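Myo-inositol 2-dehydrogenase (Thermotoga maritima, PDB 3EZY) catalyses the NAD(+)-dependent oxidation of myo-inositol to scyllo-inosose and so probably acts in a myo-inositol degradation pathway. Local coordinates at residues 151-156 with 238-243. Numbering follows the deposited sequence.
Sequences TSRDPA and DQRIEV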
# COMPACT_ATOMS: atom_id res chain seq x y z
N THR A 151 7.48 -12.44 -12.56
CA THR A 151 6.18 -12.72 -13.17
C THR A 151 6.10 -11.77 -14.33
O THR A 151 6.34 -10.58 -14.14
CB THR A 151 5.06 -12.40 -12.18
OG1 THR A 151 5.15 -13.32 -11.09
CG2 THR A 151 3.67 -12.46 -12.85
N SER A 152 5.81 -12.28 -15.52
CA SER A 152 5.61 -11.41 -16.69
C SER A 152 4.45 -11.91 -17.50
O SER A 152 4.54 -12.98 -18.14
CB SER A 152 6.84 -11.36 -17.58
OG SER A 152 7.91 -10.75 -16.87
N ARG A 153 3.37 -11.13 -17.46
CA ARG A 153 2.12 -11.44 -18.15
C ARG A 153 1.73 -10.23 -19.02
O ARG A 153 1.87 -9.06 -18.58
CB ARG A 153 1.00 -11.76 -17.13
CG ARG A 153 1.43 -12.65 -15.97
CD ARG A 153 0.29 -12.96 -14.98
NE ARG A 153 0.72 -14.00 -14.04
CZ ARG A 153 0.52 -13.98 -12.74
NH1 ARG A 153 -0.18 -12.99 -12.14
NH2 ARG A 153 1.03 -14.98 -12.02
N ASP A 154 1.24 -10.52 -20.22
CA ASP A 154 0.75 -9.51 -21.20
C ASP A 154 -0.77 -9.44 -21.12
O ASP A 154 -1.41 -10.40 -20.71
CB ASP A 154 1.13 -9.89 -22.64
CG ASP A 154 2.61 -9.71 -22.95
OD1 ASP A 154 3.33 -8.94 -22.26
OD2 ASP A 154 3.09 -10.37 -23.90
N PRO A 155 -1.36 -8.28 -21.49
CA PRO A 155 -2.83 -8.21 -21.49
C PRO A 155 -3.48 -9.10 -22.56
O PRO A 155 -4.59 -9.61 -22.33
CB PRO A 155 -3.15 -6.73 -21.79
CG PRO A 155 -1.81 -6.06 -22.05
CD PRO A 155 -0.73 -6.94 -21.48
N ALA A 156 -2.80 -9.33 -23.68
CA ALA A 156 -3.37 -10.17 -24.75
C ALA A 156 -2.29 -10.92 -25.52
O ALA A 156 -1.17 -10.43 -25.61
CB ALA A 156 -4.19 -9.29 -25.73
N ASP A 238 1.45 -7.33 -16.14
CA ASP A 238 1.89 -7.69 -14.81
C ASP A 238 3.32 -8.13 -14.97
O ASP A 238 3.56 -9.26 -15.40
CB ASP A 238 1.08 -8.85 -14.26
CG ASP A 238 1.27 -9.03 -12.76
OD1 ASP A 238 2.29 -8.56 -12.22
OD2 ASP A 238 0.41 -9.66 -12.12
N GLN A 239 4.25 -7.26 -14.59
CA GLN A 239 5.63 -7.58 -14.69
C GLN A 239 6.32 -7.22 -13.37
O GLN A 239 6.63 -6.05 -13.12
CB GLN A 239 6.24 -6.79 -15.85
CG GLN A 239 5.66 -7.23 -17.18
CD GLN A 239 6.09 -6.37 -18.33
OE1 GLN A 239 6.56 -5.27 -18.15
NE2 GLN A 239 5.96 -6.89 -19.52
N ARG A 240 6.48 -8.21 -12.50
CA ARG A 240 7.07 -7.95 -11.21
C ARG A 240 8.37 -8.66 -11.09
O ARG A 240 8.57 -9.70 -11.67
CB ARG A 240 6.14 -8.41 -10.08
CG ARG A 240 4.93 -7.47 -9.86
CD ARG A 240 3.96 -8.08 -8.90
NE ARG A 240 3.12 -9.04 -9.60
CZ ARG A 240 2.72 -10.21 -9.10
NH1 ARG A 240 3.14 -10.61 -7.93
NH2 ARG A 240 1.92 -11.01 -9.81
N ILE A 241 9.28 -8.10 -10.28
CA ILE A 241 10.53 -8.81 -9.99
C ILE A 241 10.75 -8.78 -8.48
O ILE A 241 10.57 -7.75 -7.84
CB ILE A 241 11.75 -8.13 -10.67
CG1 ILE A 241 11.59 -8.17 -12.19
CG2 ILE A 241 13.05 -8.83 -10.16
CD1 ILE A 241 12.64 -7.30 -13.03
N GLU A 242 11.11 -9.93 -7.91
CA GLU A 242 11.54 -9.95 -6.53
C GLU A 242 12.86 -10.70 -6.40
O GLU A 242 13.09 -11.74 -7.06
CB GLU A 242 10.44 -10.59 -5.64
CG GLU A 242 10.90 -10.87 -4.26
CD GLU A 242 9.96 -11.81 -3.53
OE1 GLU A 242 8.76 -11.84 -3.91
OE2 GLU A 242 10.45 -12.50 -2.62
N VAL A 243 13.73 -10.19 -5.55
CA VAL A 243 14.96 -10.91 -5.15
C VAL A 243 15.01 -11.08 -3.63
O VAL A 243 14.95 -10.10 -2.86
CB VAL A 243 16.28 -10.21 -5.64
CG1 VAL A 243 17.55 -11.09 -5.29
CG2 VAL A 243 16.21 -9.93 -7.14
O HOH W 1 8.68 -9.04 -15.02
O HOH W 2 4.85 -9.12 -19.89
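Thr-151 to Arg-153 run antiparallel to Asp-238 to Arg-240, with Thr-151/Arg-240 and Arg-153/Asp-238 as hydrogen-bonded pairs around the non-hydrogen-bonded pair Ser-152/Gln-239. Of the four N-H...O bonds the shortest runs from Arg-153 N to Asp-238 O (2.8 Å). The longest joins Thr-151 N to Arg-240 O (3.1 Å). On the face carrying Thr-151, Arg-153, Asp-238 and Arg-240, one carboxylate gathers two guanidinium groups. Arg-240, bent at chi3 (-81°), folds back along its own strand and grips Asp-238 side-on: NE meets the syn lone pair of OD1 at 2.8 Å, almost straight, while NH2 reaches OD2 at 3.1 Å from outside the carboxylate plane. Arg-153 arrives from the other strand, extended from CG to NE, its guanidinium nearly perpendicular to the carboxylate, and makes a longer salt bridge from NH1 to Asp-238 OD2 (3.4 Å). The two arginines thus come close, Arg-153 NH1 lying 3.7 Å from Arg-240 NH2 at the edge of the Arg-240 guanidinium, a like-charge approach that Asp-238, with the other acids around it, probably offsets. Thr-151 CG2 sits over the centre of the Arg-153 guanidinium. An alanine in place of Asp-238 would probably leave the two close guanidinium groups without the carboxylate they share, and Arg-240 freer to turn. Asp-228 also pairs with Arg-153, Glu-242 of a neighbouring subunit with both arginines, and Tyr-235 OH bonds Asp-238 OD2 and Arg-153 NH1. On the opposite face, Gln-239 NE2 bonds Tyr-281, and a water donates to Ser-152 OG, which also bonds Asp-177. The backbone bonds, with one cross-strand salt bridge, join neighbouring strands 145-153 and 238-245 in the large mixed sheet of the Gfo/Idh/MocA C-terminal domain, where the charged face meets another subunit.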